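Local structure of Na-K-Cl cotransporter (3G40) at residues Ile130-Lys133 / Ala134-Arg138; Phe250-Asp253 / Pro254-Leu258; Leu258-Ala261 / Arg262-Glu266. The protein probably carries cations together with chloride across the membrane, the part described here being its cytoplasmic C-terminal domain. All coordinates share one frame; numbering follows the deposited sequence.

Interaction 1: residues Ile130-Lys133 / Ala134-Arg138; sequences IIRK and ASMYR
Lys-133 and Met-136 meet on the outer side of helix 124-136 at the turn where it ends in a Schellman motif, within the beta-alpha-beta unit formed with strands 112-116 and 140-145. The lysine chain leaves with CG beside the backbone N and then turns about its CB-CG bond (chi2 -85°), which brings its CD over to the methionine sulfur; Lys-133 CD and Met-136 SD lie 3.7 Å apart. Met-136 comes back from the next turn as an extended rod (chi2 177°), and the two chains run aslant to each other. Met-136 CE reaches on to one face of the Arg-132 guanidinium, a loose contact with 4.4 Å between CE and Arg-132 NH2; that arginine has its stronger partner in Glu-129, with which it forms a salt bridge.

Ala-134, the third main participant, is buried, and its backbone N is shared between two carbonyls of the preceding turn. Ala-134 N gives a hydrogen bond of 2.9 Å to Ile-130 O, met almost head-on by the carbonyl. A weak bond of 3.4 Å runs from Ala-134 N to Ile-131 O. Two residues on, Met-136 N makes a weak i to i+3 bond with Lys-133 O, and Arg-138, with positive phi, closes the helix as Arg-138 N bonds Ser-135 O at 3.0 Å. Ile-130 and Ile-131 point from the helix onto Leu-115 of the sheet. The Lys-133 carbonyl has a second neighbour in the Tyr-137 ring, whose edge faces it, near the ring plane, with Tyr-137 CD1 3.5 Å from Lys-133 O.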
loop_
_atom_site.group_PDB
_atom_site.type_symbol
_atom_site.label_atom_id
_atom_site.label_comp_id
_atom_site.label_asym_id
_atom_site.label_seq_id
_atom_site.Cartn_x
_atom_site.Cartn_y
_atom_site.Cartn_z
ATOM N N ILE A 130 6.954 24.511 -9.398
ATOM C CA ILE A 130 7.862 23.894 -8.442
ATOM C C ILE A 130 8.891 23.042 -9.179
ATOM O O ILE A 130 10.092 23.137 -8.925
ATOM C CB ILE A 130 7.091 23.022 -7.435
ATOM C CG1 ILE A 130 6.343 23.907 -6.436
ATOM C CG2 ILE A 130 8.035 22.092 -6.696
ATOM C CD1 ILE A 130 7.257 24.784 -5.626
ATOM N N ILE A 131 8.404 22.220 -10.103
ATOM C CA ILE A 131 9.256 21.352 -10.914
ATOM C C ILE A 131 10.290 22.142 -11.711
ATOM O O ILE A 131 11.460 21.769 -11.783
ATOM C CB ILE A 131 8.403 20.497 -11.870
ATOM C CG1 ILE A 131 7.605 19.464 -11.069
ATOM C CG2 ILE A 131 9.275 19.823 -12.924
ATOM C CD1 ILE A 131 6.590 18.701 -11.885
ATOM N N ARG A 132 9.848 23.240 -12.310
ATOM C CA ARG A 132 10.722 24.109 -13.086
ATOM C C ARG A 132 11.808 24.717 -12.182
ATOM O O ARG A 132 12.984 24.775 -12.550
ATOM C CB ARG A 132 9.877 25.210 -13.724
ATOM C CG ARG A 132 10.335 25.696 -15.084
ATOM C CD ARG A 132 9.405 26.803 -15.569
ATOM N NE ARG A 132 9.322 27.893 -14.596
ATOM C CZ ARG A 132 9.824 29.110 -14.786
ATOM N NH1 ARG A 132 10.429 29.411 -15.927
ATOM N NH2 ARG A 132 9.709 30.032 -13.838
ATOM N N LYS A 133 11.397 25.153 -10.994
ATOM C CA LYS A 133 12.292 25.777 -10.020
ATOM C C LYS A 133 13.334 24.817 -9.439
ATOM O O LYS A 133 14.443 25.234 -9.103
ATOM C CB LYS A 133 11.484 26.374 -8.861
ATOM C CG LYS A 133 10.572 27.545 -9.219
ATOM C CD LYS A 133 11.311 28.881 -9.208
ATOM C CE LYS A 133 10.339 30.045 -9.383
ATOM N NZ LYS A 133 10.989 31.272 -9.933
ATOM N N ALA A 134 12.976 23.540 -9.301
ATOM C CA ALA A 134 13.847 22.574 -8.626
ATOM C C ALA A 134 15.207 22.454 -9.306
ATOM O O ALA A 134 16.230 22.270 -8.645
ATOM C CB ALA A 134 13.170 21.196 -8.514
ATOM N N SER A 135 15.211 22.568 -10.629
ATOM C CA SER A 135 16.440 22.465 -11.403
ATOM C C SER A 135 17.399 23.597 -11.045
ATOM O O SER A 135 18.617 23.413 -11.029
ATOM C CB SER A 135 16.118 22.492 -12.897
ATOM O OG SER A 135 15.013 21.644 -13.180
ATOM N N MET A 136 16.838 24.764 -10.745
ATOM C CA MET A 136 17.632 25.926 -10.387
ATOM C C MET A 136 18.490 25.668 -9.149
ATOM O O MET A 136 19.604 26.183 -9.033
ATOM C CB MET A 136 16.718 27.132 -10.147
ATOM C CG MET A 136 15.737 27.398 -11.280
ATOM S SD MET A 136 14.616 28.765 -10.928
ATOM C CE MET A 136 13.702 28.861 -12.468
ATOM N N TYR A 137 17.966 24.876 -8.220
ATOM C CA TYR A 137 18.696 24.562 -6.999
ATOM C C TYR A 137 19.473 23.250 -7.108
ATOM O O TYR A 137 19.707 22.571 -6.103
ATOM C CB TYR A 137 17.739 24.534 -5.803
ATOM C CG TYR A 137 17.091 25.875 -5.532
ATOM C CD1 TYR A 137 15.871 26.208 -6.106
ATOM C CD2 TYR A 137 17.709 26.817 -4.715
ATOM C CE1 TYR A 137 15.280 27.437 -5.867
ATOM C CE2 TYR A 137 17.124 28.047 -4.471
ATOM C CZ TYR A 137 15.910 28.350 -5.050
ATOM O OH TYR A 137 15.322 29.571 -4.813
ATOM N N ARG A 138 19.875 22.905 -8.328
ATOM C CA ARG A 138 20.597 21.657 -8.572
ATOM C C ARG A 138 19.847 20.444 -8.017
ATOM O O ARG A 138 20.457 19.532 -7.452
ATOM C CB ARG A 138 21.993 21.723 -7.950
ATOM C CG ARG A 138 22.857 22.860 -8.464
ATOM C CD ARG A 138 24.056 23.079 -7.556
ATOM N NE ARG A 138 24.787 21.840 -7.299
ATOM C CZ ARG A 138 25.675 21.684 -6.320
ATOM N NH1 ARG A 138 25.941 22.690 -5.498
ATOM N NH2 ARG A 138 26.293 20.521 -6.158
#

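Interaction 2: residues Phe250-Asp253 / Pro254-Leu258; sequences FSLD and PNPDL
Asp-253 and Asn-255 are joined by the one hydrogen bond across this turn, between the end of strand 247-251 and helix 258-268. Asn-255 N lies 2.8 Å from Asp-253 OD1, and the N-H points almost straight at the oxygen (174°). The donor arrives from above the carboxylate, 52° out of its plane. With CG anti to the aspartate's own N (chi1 -175°), the carboxylate swings forward along the chain, and OD1 can reach the amide two residues on.

Close polar-to-carbon contacts surround this bond. The same Asp-253 OD1 sits beside the Pro-254 ring, 2.7 Å from Pro-254 CD, the two side chains crossing at roughly a right angle; the proline nitrogen has no hydrogen to offer, so this is contact without bonding. The Asp-253 carbonyl in turn packs against the second proline, with Asp-253 O 3.0 Å from Pro-256 CG. One aspartate thus touches both prolines, through its side chain and its backbone.

Apolar packing is carried by Leu-252 and Pro-256, both buried. The Leu-252 CD1 methyl presses on the proline ring obliquely, and its distance to Pro-256 CB, 3.4 Å, is tighter than usual for two carbons. Pro-256 also lies on Ile-131 of helix 124-136, while Leu-252 reaches Val-141 and Leu-143 of strand 140-145.

Further on, Asp-257 stands at the N-cap of the coming helix, its OD1 making weak bonds to the backbone N of Asp-259 and Leu-260. An Asx turn with proline at its second position, followed by an aspartate N-cap, therefore forms the strand-to-helix connection of a beta-alpha-beta crossover.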
loop_
_atom_site.group_PDB
_atom_site.type_symbol
_atom_site.label_atom_id
_atom_site.label_comp_id
_atom_site.label_asym_id
_atom_site.label_seq_id
_atom_site.Cartn_x
_atom_site.Cartn_y
_atom_site.Cartn_z
ATOM N N PHE A 250 9.247 6.491 -15.659
ATOM C CA PHE A 250 9.451 7.294 -16.862
ATOM C C PHE A 250 10.405 8.436 -16.547
ATOM O O PHE A 250 10.619 8.770 -15.382
ATOM C CB PHE A 250 8.124 7.901 -17.333
ATOM C CG PHE A 250 7.104 6.883 -17.769
ATOM C CD1 PHE A 250 6.193 6.359 -16.862
ATOM C CD2 PHE A 250 7.044 6.467 -19.090
ATOM C CE1 PHE A 250 5.247 5.420 -17.266
ATOM C CE2 PHE A 250 6.096 5.522 -19.501
ATOM C CZ PHE A 250 5.206 5.000 -18.585
ATOM N N SER A 251 10.969 9.048 -17.580
ATOM C CA SER A 251 11.622 10.338 -17.395
ATOM C C SER A 251 10.549 11.422 -17.362
ATOM O O SER A 251 9.509 11.289 -18.010
ATOM C CB SER A 251 12.632 10.592 -18.512
ATOM O OG SER A 251 13.723 9.706 -18.358
ATOM N N LEU A 252 10.787 12.466 -16.568
ATOM C CA LEU A 252 9.895 13.620 -16.469
ATOM C C LEU A 252 10.464 14.779 -17.291
ATOM O O LEU A 252 11.601 15.210 -17.069
ATOM C CB LEU A 252 9.739 14.047 -14.988
ATOM C CG LEU A 252 8.918 15.293 -14.651
ATOM C CD1 LEU A 252 7.497 15.145 -15.155
ATOM C CD2 LEU A 252 8.924 15.525 -13.128
ATOM N N ASP A 253 9.680 15.271 -18.247
ATOM C CA ASP A 253 10.076 16.414 -19.073
ATOM C C ASP A 253 10.242 17.629 -18.169
ATOM O O ASP A 253 9.420 17.843 -17.281
ATOM C CB ASP A 253 8.991 16.673 -20.127
ATOM C CG ASP A 253 9.364 17.766 -21.124
ATOM O OD1 ASP A 253 10.177 18.654 -20.795
ATOM O OD2 ASP A 253 8.813 17.745 -22.247
ATOM N N PRO A 254 11.313 18.419 -18.381
ATOM C CA PRO A 254 11.540 19.652 -17.609
ATOM C C PRO A 254 10.326 20.580 -17.636
ATOM O O PRO A 254 10.144 21.413 -16.741
ATOM C CB PRO A 254 12.707 20.312 -18.347
ATOM C CG PRO A 254 13.433 19.190 -18.993
ATOM C CD PRO A 254 12.419 18.134 -19.314
ATOM N N ASN A 255 9.512 20.428 -18.674
ATOM C CA ASN A 255 8.289 21.197 -18.849
ATOM C C ASN A 255 7.153 20.216 -19.087
ATOM O O ASN A 255 6.715 20.022 -20.224
ATOM C CB ASN A 255 8.427 22.143 -20.045
ATOM C CG ASN A 255 7.113 22.805 -20.425
ATOM O OD1 ASN A 255 6.179 22.870 -19.621
ATOM N ND2 ASN A 255 7.037 23.303 -21.656
ATOM N N PRO A 256 6.681 19.580 -18.010
ATOM C CA PRO A 256 5.857 18.368 -18.087
ATOM C C PRO A 256 4.386 18.617 -18.405
ATOM O O PRO A 256 3.824 19.637 -18.005
ATOM C CB PRO A 256 5.967 17.780 -16.673
ATOM C CG PRO A 256 6.875 18.718 -15.884
ATOM C CD PRO A 256 6.894 20.009 -16.620
ATOM N N ASP A 257 3.776 17.675 -19.116
ATOM C CA ASP A 257 2.330 17.639 -19.272
ATOM C C ASP A 257 1.783 16.692 -18.212
ATOM O O ASP A 257 1.784 15.476 -18.402
ATOM C CB ASP A 257 1.950 17.144 -20.665
ATOM C CG ASP A 257 0.449 17.177 -20.913
ATOM O OD1 ASP A 257 -0.320 17.388 -19.953
ATOM O OD2 ASP A 257 0.036 16.986 -22.080
ATOM N N LEU A 258 1.331 17.261 -17.097
ATOM C CA LEU A 258 0.856 16.481 -15.955
ATOM C C LEU A 258 -0.359 15.618 -16.285
ATOM O O LEU A 258 -0.596 14.596 -15.633
ATOM C CB LEU A 258 0.539 17.395 -14.769
ATOM C CG LEU A 258 1.688 18.219 -14.183
ATOM C CD1 LEU A 258 1.271 18.828 -12.858
ATOM C CD2 LEU A 258 2.933 17.373 -14.009
#

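Interaction 3: residues Leu258-Ala261 / Arg262-Glu266; sequences LDLA and RHLME
Arg-262 sets off with CG beside its backbone N (chi1 -73°) and runs extended to NE, laying its chain back along the first turn of helix 258-268; Asp-259 takes a similar first torsion and turns its carboxylate to the arginine tip. Asp-259 OD1 and Arg-262 NH1 form a salt bridge of 3.2 Å, but the hydrogen bond within it is weak and bent (122° at the hydrogen), and the two planar groups stand 58° apart. On the way Arg-262 CG passes 3.4 Å from Leu-258 O, which already accepts Arg-262 N. Stronger partners lie outside: Asp-124 pairs with Arg-262 NH2, Pro-118 O takes NE, and Arg-121 pairs with Asp-259 OD2. Elsewhere on the helix Leu-260 and Leu-264 run alongside each other in the same direction, with Leu-260 CD2 3.9 Å from Leu-264 CD1. A leucine in place of Arg-262 would probably leave Asp-124 without this salt-bridge mate and Pro-118 O without the NE donor, while Asp-259 would still have Arg-121. The buried guanidinium, gripped through all three nitrogens, is thus likely to have its charge balanced by two carboxylates.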
loop_
_atom_site.group_PDB
_atom_site.type_symbol
_atom_site.label_atom_id
_atom_site.label_comp_id
_atom_site.label_asym_id
_atom_site.label_seq_id
_atom_site.Cartn_x
_atom_site.Cartn_y
_atom_site.Cartn_z
ATOM N N LEU A 258 1.331 17.261 -17.097
ATOM C CA LEU A 258 0.856 16.481 -15.955
ATOM C C LEU A 258 -0.359 15.618 -16.285
ATOM O O LEU A 258 -0.596 14.596 -15.633
ATOM C CB LEU A 258 0.539 17.395 -14.769
ATOM C CG LEU A 258 1.688 18.219 -14.183
ATOM C CD1 LEU A 258 1.271 18.828 -12.858
ATOM C CD2 LEU A 258 2.933 17.373 -14.009
ATOM N N ASP A 259 -1.135 16.032 -17.285
ATOM C CA ASP A 259 -2.291 15.245 -17.713
ATOM C C ASP A 259 -1.838 13.999 -18.465
ATOM O O ASP A 259 -2.467 12.946 -18.388
ATOM C CB ASP A 259 -3.233 16.077 -18.584
ATOM C CG ASP A 259 -4.124 16.991 -17.766
ATOM O OD1 ASP A 259 -4.296 16.737 -16.553
ATOM O OD2 ASP A 259 -4.657 17.964 -18.339
ATOM N N LEU A 260 -0.740 14.135 -19.196
ATOM C CA LEU A 260 -0.138 13.005 -19.877
ATOM C C LEU A 260 0.339 11.998 -18.828
ATOM O O LEU A 260 0.149 10.793 -18.979
ATOM C CB LEU A 260 1.025 13.487 -20.736
ATOM C CG LEU A 260 1.274 12.739 -22.042
ATOM C CD1 LEU A 260 2.181 13.554 -22.953
ATOM C CD2 LEU A 260 1.862 11.368 -21.765
ATOM N N ALA A 261 0.941 12.502 -17.752
ATOM C CA ALA A 261 1.400 11.641 -16.668
ATOM C C ALA A 261 0.228 10.877 -16.064
ATOM O O ALA A 261 0.319 9.671 -15.845
ATOM C CB ALA A 261 2.129 12.461 -15.592
ATOM N N ARG A 262 -0.874 11.582 -15.809
ATOM C CA ARG A 262 -2.049 10.962 -15.214
ATOM C C ARG A 262 -2.607 9.903 -16.149
ATOM O O ARG A 262 -2.996 8.821 -15.715
ATOM C CB ARG A 262 -3.129 11.999 -14.908
ATOM C CG ARG A 262 -2.827 12.900 -13.724
ATOM C CD ARG A 262 -4.017 13.800 -13.414
ATOM N NE ARG A 262 -3.734 14.707 -12.311
ATOM C CZ ARG A 262 -3.234 15.929 -12.459
ATOM N NH1 ARG A 262 -2.967 16.397 -13.673
ATOM N NH2 ARG A 262 -3.004 16.683 -11.392
ATOM N N HIS A 263 -2.644 10.223 -17.438
ATOM C CA HIS A 263 -3.164 9.306 -18.440
ATOM C C HIS A 263 -2.359 8.011 -18.510
ATOM O O HIS A 263 -2.920 6.933 -18.703
ATOM C CB HIS A 263 -3.199 9.974 -19.819
ATOM C CG HIS A 263 -3.615 9.050 -20.923
ATOM N ND1 HIS A 263 -4.902 8.572 -21.048
ATOM C CD2 HIS A 263 -2.913 8.514 -21.950
ATOM C CE1 HIS A 263 -4.976 7.783 -22.105
ATOM N NE2 HIS A 263 -3.782 7.731 -22.669
ATOM N N LEU A 264 -1.042 8.117 -18.375
ATOM C CA LEU A 264 -0.202 6.927 -18.417
ATOM C C LEU A 264 -0.536 5.998 -17.253
ATOM O O LEU A 264 -0.617 4.777 -17.418
ATOM C CB LEU A 264 1.285 7.306 -18.428
ATOM C CG LEU A 264 1.842 7.748 -19.792
ATOM C CD1 LEU A 264 3.216 8.414 -19.663
ATOM C CD2 LEU A 264 1.894 6.586 -20.793
ATOM N N MET A 265 -0.750 6.580 -16.075
ATOM C CA MET A 265 -1.037 5.771 -14.906
ATOM C C MET A 265 -2.383 5.065 -15.051
ATOM O O MET A 265 -2.517 3.894 -14.709
ATOM C CB MET A 265 -0.986 6.615 -13.620
ATOM C CG MET A 265 -1.371 5.812 -12.390
ATOM S SD MET A 265 -3.099 6.078 -11.969
ATOM C CE MET A 265 -2.977 7.716 -11.270
ATOM N N GLU A 266 -3.369 5.777 -15.584
ATOM C CA GLU A 266 -4.710 5.228 -15.744
ATOM C C GLU A 266 -4.725 4.103 -16.771
ATOM O O GLU A 266 -5.381 3.085 -16.572
ATOM C CB GLU A 266 -5.681 6.323 -16.173
ATOM C CG GLU A 266 -5.962 7.341 -15.084
ATOM C CD GLU A 266 -6.486 8.649 -15.637
ATOM O OE1 GLU A 266 -6.735 8.724 -16.861
ATOM O OE2 GLU A 266 -6.646 9.604 -14.848
#

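Interactions 2 and 3 follow directly along the chain and share Leu-258; their centres are 10 Å apart, and Phe-250 CE2 of the strand packs 4.1 Å from Leu-264 CD1 of the helix. Interaction 1 lies in the first half of the C-terminal domain, interactions 2 and 3 in the second, yet Ile-131 reaches across to the loop of interaction 2, with Ile-131 CG2 4.0 Å from Pro-256 CG, the centres being 13 Å apart. Interactions 1 and 3 do not touch, their centres lying 21 Å apart. Side chains of all three pack on strand 271-276, and those of interactions 2 and 3 also on strand 140-145, its antiparallel neighbour where the two parallel portions of the sheet join.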